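Local coordinates for nicastrin (Dictyostelium purpureum, PDB 4R12), which is a component of gamma-secretase, an intramembrane protease complex, and probably helps it act on membrane proteins such as Notch receptors and APP, perhaps by recruiting substrates, at residues P23-M28 against S175-A180; G190-V195 against I571-N576. All blocks are in the same frame, centred on the assembly; numbering follows the deposited sequence.

Strand 572-575 ties the two contacts together: it pairs with strand 21-29, which carries half of interaction 1, on one edge and with strand 192-203, which carries half of interaction 2, on the other. Their centres lie about 9 Å apart, and backbone bonds such as Met28 N to Thr573 O (2.8 Å) run between them. Interaction 1 is buried and depends on thioether side chains laid against a strand and a loop, with one weak bond and a water as its polar part. Interaction 2, only partly buried, is true antiparallel pairing held by four backbone hydrogen bonds, with Gly190 exposed and Phe191, Asn576 and Phe572 partly so.

Interaction 1. Residues P23-M28 against S175-A180; sequences PCTKIM and SFMQGA
Met177 carries its CG beside its own backbone N (chi1 -59°) and then bends at chi2 (-71°), which puts SD by Lys26 N. Its CG packs on Lys26 CB at 3.7 Å; with Thr25 the two side chains cross obliquely, Met177 CE 4.0 Å from Thr25 CG2. The sulfur accepts a weak hydrogen bond from Lys26 N, with Lys26 N to Met177 SD at 3.7 Å; methionine suits the place because its slim chain packs on carbon while its sulfur can accept such a bond. The Lys26 chain bends at chi2, and its NZ is hydrogen-bonded to Gly35 O and Ser138 OG, while CB faces Met177; Thr25 OG1 is bonded to Arg228. The contact lies in the small lobe, where strand 21-29, itself paired with strand 572-575, is lined by the loop that leads from strand 169-174 to helix 183-189. Further along, Met28 curls over the loop backbone: its SD sits 3.7 Å from Ala180 CA and its CE 3.4 Å from Gly179 C. Glycine fits because a beta carbon at Gly179 would come within 3.0 Å of Met28 CE. An alanine in place of Met28 would probably open a gap beside Gly179 and Ala180, since CG, SD and CE that touch them would be gone. Nearer the disulfide of Cys24 with Cys36, one water donates to Cys24 O at 2.8 Å and is also hydrogen-bonded to Ser175 OG.

Interaction 2. Residues G190-V195 against I571-N576; sequences GFCEPV and IFTESN
Phe572 meets Val195 twice. Its carbonyl O accepts the backbone N-H of Val195 (Val195 N to Phe572 O, 2.9 Å), the donor standing above the carbonyl plane, and its CB lies 3.8 Å from Val195 CG2. Beyond CB the ring turns away to an edge-to-face contact with Trp273. Thr573 faces Pro194 in a non-hydrogen-bonded pair, where a proline costs nothing across the pairing because its missing N-H is not called upon. Beta-branched threonine suits the extended chain; with chi1 at 62° its OG1 comes 3.4 Å from Cys192 SG, while its hydrogen bond goes to Ser183 OG. Glu574 and Glu193 form the hydrogen-bonded pair, Glu574 N to Glu193 O at 2.8 Å and Glu193 N to Glu574 O at 3.0 Å. The Glu574 carboxylate is bonded to Tyr485 OH. This antiparallel pairing sets strand 572-575, which on its other edge pairs with small-lobe strand 21-29, against strand 192-203, which also pairs with strand 262-268 in the large lobe; the strand thus appears to link the two lobes. Ser575 pairs with Cys192, itself tied by disulfide to Cys186 of helix 183-189; the serine OG donates to Asn576 O at 2.7 Å and accepts Gly179 N. Last, Asn576 N gives Phe191 O a nearly straight bond of 2.9 Å (172°). The Asn576 side-chain amide packs against the Phe191 carbonyl group, with OD1 3.5 Å from Glu193 CG. The residues it meets there follow Gly190, which has positive phi and, with two bonds back into the last turn, ends helix 183-189 as a Schellman motif.

Interaction 1. Residues P23-M28 against S175-A180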
ATOM      1  N   PRO A  23      10.453   4.796 -12.446  1.00 28.76           N
ATOM      2  CA  PRO A  23      10.243   6.235 -12.655  1.00 30.76           C
ATOM      3  C   PRO A  23       9.470   6.912 -11.527  1.00 27.84           C
ATOM      4  O   PRO A  23       8.637   6.294 -10.848  1.00 26.31           O
ATOM      5  CB  PRO A  23       9.435   6.279 -13.952  1.00 31.97           C
ATOM      6  CG  PRO A  23       8.650   4.991 -13.934  1.00 32.89           C
ATOM      7  CD  PRO A  23       9.538   3.966 -13.255  1.00 29.85           C
ATOM      8  N   CYS A  24       9.773   8.189 -11.333  1.00 26.26           N
ATOM      9  CA  CYS A  24       8.905   9.104 -10.626  1.00 25.58           C
ATOM     10  C   CYS A  24       7.789   9.533 -11.580  1.00 28.15           C
ATOM     11  O   CYS A  24       8.068   9.959 -12.695  1.00 29.21           O
ATOM     12  CB  CYS A  24       9.707  10.316 -10.140  1.00 25.37           C
ATOM     13  SG  CYS A  24       8.705  11.647  -9.466  1.00 28.96           S
ATOM     14  N   THR A  25       6.532   9.403 -11.166  1.00 26.84           N
ATOM     15  CA  THR A  25       5.416   9.705 -12.067  1.00 27.00           C
ATOM     16  C   THR A  25       4.662  10.925 -11.568  1.00 28.26           C
ATOM     17  O   THR A  25       4.921  11.387 -10.458  1.00 25.43           O
ATOM     18  CB  THR A  25       4.455   8.516 -12.180  1.00 27.01           C
ATOM     19  OG1 THR A  25       3.894   8.251 -10.897  1.00 27.31           O
ATOM     20  CG2 THR A  25       5.199   7.258 -12.686  1.00 26.66           C
ATOM     21  N   LYS A  26       3.742  11.442 -12.378  1.00 27.46           N
ATOM     22  CA  LYS A  26       3.005  12.662 -12.023  1.00 28.27           C
ATOM     23  C   LYS A  26       1.615  12.357 -11.466  1.00 26.38           C
ATOM     24  O   LYS A  26       0.839  11.585 -12.052  1.00 26.16           O
ATOM     25  CB  LYS A  26       2.872  13.597 -13.241  1.00 30.04           C
ATOM     26  CG  LYS A  26       2.768  15.098 -12.873  1.00 31.43           C
ATOM     27  CD  LYS A  26       4.171  15.715 -12.799  1.00 32.52           C
ATOM     28  CE  LYS A  26       4.195  17.087 -12.131  1.00 34.33           C
ATOM     29  NZ  LYS A  26       5.593  17.633 -12.153  1.00 33.92           N
ATOM     30  N   ILE A  27       1.304  12.970 -10.325  1.00 26.44           N
ATOM     31  CA  ILE A  27      -0.008  12.837  -9.718  1.00 27.03           C
ATOM     32  C   ILE A  27      -0.645  14.219  -9.602  1.00 28.08           C
ATOM     33  O   ILE A  27      -0.021  15.150  -9.102  1.00 28.07           O
ATOM     34  CB  ILE A  27       0.067  12.190  -8.318  1.00 26.61           C
ATOM     35  CG1 ILE A  27       0.794  10.842  -8.368  1.00 29.06           C
ATOM     36  CG2 ILE A  27      -1.325  12.052  -7.714  1.00 27.18           C
ATOM     37  CD1 ILE A  27      -0.005   9.745  -8.974  1.00 28.19           C
ATOM     38  N   MET A  28      -1.876  14.357 -10.073  1.00 28.27           N
ATOM     39  CA  MET A  28      -2.574  15.632  -9.956  1.00 29.15           C
ATOM     40  C   MET A  28      -3.520  15.628  -8.753  1.00 30.27           C
ATOM     41  O   MET A  28      -4.021  14.577  -8.340  1.00 28.44           O
ATOM     42  CB  MET A  28      -3.336  15.958 -11.242  1.00 31.92           C
ATOM     43  CG  MET A  28      -2.546  16.825 -12.220  1.00 32.33           C
ATOM     44  SD  MET A  28      -0.968  16.121 -12.739  1.00 34.17           S
ATOM     45  CE  MET A  28      -1.575  14.615 -13.502  1.00 31.94           C
ATOM     46  N   SER A 175       9.905   9.548 -19.778  1.00 35.32           N
ATOM     47  CA  SER A 175       8.756   9.324 -18.912  1.00 32.44           C
ATOM     48  C   SER A 175       7.786  10.476 -19.070  1.00 33.53           C
ATOM     49  O   SER A 175       7.549  11.236 -18.134  1.00 30.45           O
ATOM     50  CB  SER A 175       9.187   9.163 -17.446  1.00 32.27           C
ATOM     51  OG  SER A 175       9.790  10.347 -16.944  1.00 32.96           O
ATOM     52  N   PHE A 176       7.227  10.611 -20.271  1.00 34.76           N
ATOM     53  CA  PHE A 176       6.316  11.705 -20.555  1.00 33.57           C
ATOM     54  C   PHE A 176       4.939  11.472 -19.960  1.00 32.51           C
ATOM     55  O   PHE A 176       4.261  10.512 -20.315  1.00 32.57           O
ATOM     56  CB  PHE A 176       6.160  11.945 -22.056  1.00 36.85           C
ATOM     57  CG  PHE A 176       5.196  13.057 -22.368  1.00 36.88           C
ATOM     58  CD1 PHE A 176       5.543  14.375 -22.106  1.00 37.65           C
ATOM     59  CD2 PHE A 176       3.936  12.787 -22.879  1.00 36.05           C
ATOM     60  CE1 PHE A 176       4.656  15.407 -22.363  1.00 37.36           C
ATOM     61  CE2 PHE A 176       3.038  13.821 -23.146  1.00 38.80           C
ATOM     62  CZ  PHE A 176       3.400  15.128 -22.886  1.00 36.81           C
ATOM     63  N   MET A 177       4.537  12.374 -19.067  1.00 33.40           N
ATOM     64  CA  MET A 177       3.251  12.298 -18.387  1.00 32.18           C
ATOM     65  C   MET A 177       2.225  13.167 -19.095  1.00 33.91           C
ATOM     66  O   MET A 177       2.379  14.384 -19.172  1.00 35.98           O
ATOM     67  CB  MET A 177       3.397  12.723 -16.918  1.00 30.92           C
ATOM     68  CG  MET A 177       4.390  11.863 -16.130  1.00 31.28           C
ATOM     69  SD  MET A 177       3.762  10.198 -15.816  1.00 29.18           S
ATOM     70  CE  MET A 177       5.232   9.220 -16.143  1.00 30.28           C
ATOM     71  N   GLN A 178       1.183  12.541 -19.626  1.00 35.26           N
ATOM     72  CA  GLN A 178       0.179  13.283 -20.383  1.00 37.77           C
ATOM     73  C   GLN A 178      -0.614  14.235 -19.504  1.00 37.31           C
ATOM     74  O   GLN A 178      -0.973  15.319 -19.933  1.00 37.30           O
ATOM     75  CB  GLN A 178      -0.783  12.336 -21.084  1.00 38.20           C
ATOM     76  CG  GLN A 178      -0.168  11.536 -22.195  1.00 41.72           C
ATOM     77  CD  GLN A 178      -1.226  10.872 -23.038  1.00 44.55           C
ATOM     78  OE1 GLN A 178      -1.751  11.472 -23.979  1.00 46.77           O
ATOM     79  NE2 GLN A 178      -1.563   9.636 -22.693  1.00 43.77           N
ATOM     80  N   GLY A 179      -0.884  13.823 -18.272  1.00 34.72           N
ATOM     81  CA  GLY A 179      -1.660  14.636 -17.355  1.00 35.43           C
ATOM     82  C   GLY A 179      -0.826  15.689 -16.649  1.00 35.84           C
ATOM     83  O   GLY A 179       0.325  15.449 -16.278  1.00 35.15           O
ATOM     84  N   ALA A 180      -1.416  16.857 -16.444  1.00 36.22           N
ATOM     85  CA  ALA A 180      -0.670  17.986 -15.920  1.00 37.19           C
ATOM     86  C   ALA A 180      -1.597  19.012 -15.293  1.00 35.61           C
ATOM     87  O   ALA A 180      -2.816  18.947 -15.469  1.00 36.06           O
ATOM     88  CB  ALA A 180       0.153  18.629 -17.032  1.00 38.79           C
TER
HETATM   89  O   HOH W   1      10.285  10.695 -14.176  1.00 30.00           O

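Interaction 2. Residues G190-V195 against I571-N576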
ATOM      1  N   GLY A 190      -8.942  13.564 -20.400  1.00 40.57           N
ATOM      2  CA  GLY A 190      -8.773  12.123 -20.408  1.00 38.04           C
ATOM      3  C   GLY A 190      -7.313  11.710 -20.320  1.00 37.50           C
ATOM      4  O   GLY A 190      -6.923  10.675 -20.851  1.00 38.42           O
ATOM      5  N   PHE A 191      -6.513  12.526 -19.637  1.00 35.02           N
ATOM      6  CA  PHE A 191      -5.073  12.306 -19.515  1.00 34.19           C
ATOM      7  C   PHE A 191      -4.678  11.780 -18.136  1.00 33.28           C
ATOM      8  O   PHE A 191      -3.497  11.737 -17.814  1.00 32.65           O
ATOM      9  CB  PHE A 191      -4.296  13.608 -19.775  1.00 37.89           C
ATOM     10  CG  PHE A 191      -4.344  14.083 -21.203  1.00 40.21           C
ATOM     11  CD1 PHE A 191      -4.701  13.220 -22.226  1.00 41.50           C
ATOM     12  CD2 PHE A 191      -4.019  15.391 -21.517  1.00 42.70           C
ATOM     13  CE1 PHE A 191      -4.745  13.661 -23.539  1.00 44.74           C
ATOM     14  CE2 PHE A 191      -4.058  15.836 -22.826  1.00 46.18           C
ATOM     15  CZ  PHE A 191      -4.419  14.969 -23.836  1.00 43.84           C
ATOM     16  N   CYS A 192      -5.659  11.395 -17.324  1.00 31.26           N
ATOM     17  CA  CYS A 192      -5.366  10.862 -15.998  1.00 30.83           C
ATOM     18  C   CYS A 192      -6.532  10.022 -15.482  1.00 32.09           C
ATOM     19  O   CYS A 192      -7.614  10.037 -16.063  1.00 31.00           O
ATOM     20  CB  CYS A 192      -5.048  11.997 -15.017  1.00 30.61           C
ATOM     21  SG  CYS A 192      -6.436  13.060 -14.667  1.00 39.06           S
ATOM     22  N   GLU A 193      -6.301   9.277 -14.400  1.00 32.95           N
ATOM     23  CA  GLU A 193      -7.340   8.447 -13.787  1.00 32.53           C
ATOM     24  C   GLU A 193      -7.277   8.566 -12.268  1.00 28.74           C
ATOM     25  O   GLU A 193      -6.205   8.812 -11.712  1.00 29.01           O
ATOM     26  CB  GLU A 193      -7.188   6.974 -14.194  1.00 32.44           C
ATOM     27  CG  GLU A 193      -7.080   6.716 -15.689  1.00 34.23           C
ATOM     28  CD  GLU A 193      -8.394   6.952 -16.425  1.00 39.96           C
ATOM     29  OE1 GLU A 193      -9.432   7.163 -15.757  1.00 40.13           O
ATOM     30  OE2 GLU A 193      -8.390   6.923 -17.677  1.00 44.41           O
ATOM     31  N   PRO A 194      -8.426   8.409 -11.593  1.00 27.82           N
ATOM     32  CA  PRO A 194      -8.448   8.450 -10.129  1.00 29.75           C
ATOM     33  C   PRO A 194      -7.514   7.417  -9.512  1.00 30.10           C
ATOM     34  O   PRO A 194      -7.434   6.295 -10.006  1.00 28.06           O
ATOM     35  CB  PRO A 194      -9.907   8.136  -9.788  1.00 29.47           C
ATOM     36  CG  PRO A 194     -10.674   8.592 -10.995  1.00 33.62           C
ATOM     37  CD  PRO A 194      -9.776   8.237 -12.155  1.00 31.62           C
ATOM     38  N   VAL A 195      -6.808   7.807  -8.458  1.00 29.16           N
ATOM     39  CA  VAL A 195      -6.002   6.861  -7.711  1.00 27.27           C
ATOM     40  C   VAL A 195      -6.941   6.012  -6.886  1.00 27.59           C
ATOM     41  O   VAL A 195      -7.702   6.535  -6.077  1.00 29.77           O
ATOM     42  CB  VAL A 195      -4.981   7.573  -6.799  1.00 27.67           C
ATOM     43  CG1 VAL A 195      -4.246   6.556  -5.908  1.00 25.46           C
ATOM     44  CG2 VAL A 195      -4.001   8.341  -7.645  1.00 26.21           C
ATOM     45  N   ILE A 571      -8.909  14.115  -3.623  1.00 32.01           N
ATOM     46  CA  ILE A 571      -8.829  14.146  -5.079  1.00 32.86           C
ATOM     47  C   ILE A 571      -7.409  13.897  -5.554  1.00 31.83           C
ATOM     48  O   ILE A 571      -6.576  14.802  -5.526  1.00 33.06           O
ATOM     49  CB  ILE A 571      -9.292  15.495  -5.650  1.00 35.37           C
ATOM     50  CG1 ILE A 571     -10.721  15.806  -5.205  1.00 36.66           C
ATOM     51  CG2 ILE A 571      -9.175  15.476  -7.189  1.00 35.19           C
ATOM     52  CD1 ILE A 571     -11.737  14.778  -5.653  1.00 34.45           C
ATOM     53  N   PHE A 572      -7.139  12.671  -5.984  1.00 32.53           N
ATOM     54  CA  PHE A 572      -5.835  12.299  -6.525  1.00 31.39           C
ATOM     55  C   PHE A 572      -6.052  11.589  -7.843  1.00 30.38           C
ATOM     56  O   PHE A 572      -6.848  10.657  -7.925  1.00 30.01           O
ATOM     57  CB  PHE A 572      -5.052  11.390  -5.568  1.00 30.45           C
ATOM     58  CG  PHE A 572      -4.745  12.032  -4.256  1.00 30.19           C
ATOM     59  CD1 PHE A 572      -3.603  12.792  -4.097  1.00 28.47           C
ATOM     60  CD2 PHE A 572      -5.600  11.889  -3.186  1.00 30.77           C
ATOM     61  CE1 PHE A 572      -3.309  13.385  -2.873  1.00 31.12           C
ATOM     62  CE2 PHE A 572      -5.315  12.490  -1.975  1.00 32.91           C
ATOM     63  CZ  PHE A 572      -4.171  13.238  -1.823  1.00 32.33           C
ATOM     64  N   THR A 573      -5.350  12.041  -8.875  1.00 28.70           N
ATOM     65  CA  THR A 573      -5.485  11.453 -10.197  1.00 29.14           C
ATOM     66  C   THR A 573      -4.114  11.289 -10.819  1.00 28.69           C
ATOM     67  O   THR A 573      -3.390  12.267 -11.035  1.00 30.97           O
ATOM     68  CB  THR A 573      -6.359  12.318 -11.147  1.00 30.93           C
ATOM     69  OG1 THR A 573      -5.740  13.598 -11.336  1.00 32.39           O
ATOM     70  CG2 THR A 573      -7.765  12.495 -10.590  1.00 31.06           C
ATOM     71  N   GLU A 574      -3.768  10.050 -11.131  1.00 27.81           N
ATOM     72  CA  GLU A 574      -2.456   9.761 -11.676  1.00 27.75           C
ATOM     73  C   GLU A 574      -2.435   9.975 -13.179  1.00 28.25           C
ATOM     74  O   GLU A 574      -3.348   9.537 -13.887  1.00 28.81           O
ATOM     75  CB  GLU A 574      -2.050   8.328 -11.350  1.00 29.42           C
ATOM     76  CG  GLU A 574      -0.731   7.900 -11.971  1.00 28.10           C
ATOM     77  CD  GLU A 574      -0.385   6.476 -11.590  1.00 31.06           C
ATOM     78  OE1 GLU A 574      -0.559   5.563 -12.429  1.00 29.43           O
ATOM     79  OE2 GLU A 574       0.038   6.275 -10.442  1.00 29.51           O
ATOM     80  N   SER A 575      -1.397  10.650 -13.655  1.00 27.28           N
ATOM     81  CA  SER A 575      -1.201  10.843 -15.093  1.00 29.98           C
ATOM     82  C   SER A 575      -1.202   9.533 -15.861  1.00 30.28           C
ATOM     83  O   SER A 575      -0.617   8.540 -15.403  1.00 28.25           O
ATOM     84  CB  SER A 575       0.120  11.556 -15.358  1.00 29.88           C
ATOM     85  OG  SER A 575       0.353  11.678 -16.751  1.00 32.20           O
ATOM     86  N   ASN A 576      -1.842   9.535 -17.031  1.00 32.20           N
ATOM     87  CA  ASN A 576      -1.629   8.474 -18.018  1.00 34.10           C
ATOM     88  C   ASN A 576      -0.236   8.625 -18.597  1.00 33.93           C
ATOM     89  O   ASN A 576       0.312   9.730 -18.620  1.00 33.67           O
ATOM     90  CB  ASN A 576      -2.649   8.525 -19.170  1.00 34.48           C
ATOM     91  CG  ASN A 576      -4.085   8.282 -18.719  1.00 35.26           C
ATOM     92  OD1 ASN A 576      -4.331   7.722 -17.655  1.00 33.04           O
ATOM     93  ND2 ASN A 576      -5.040   8.707 -19.542  1.00 33.89           N
TER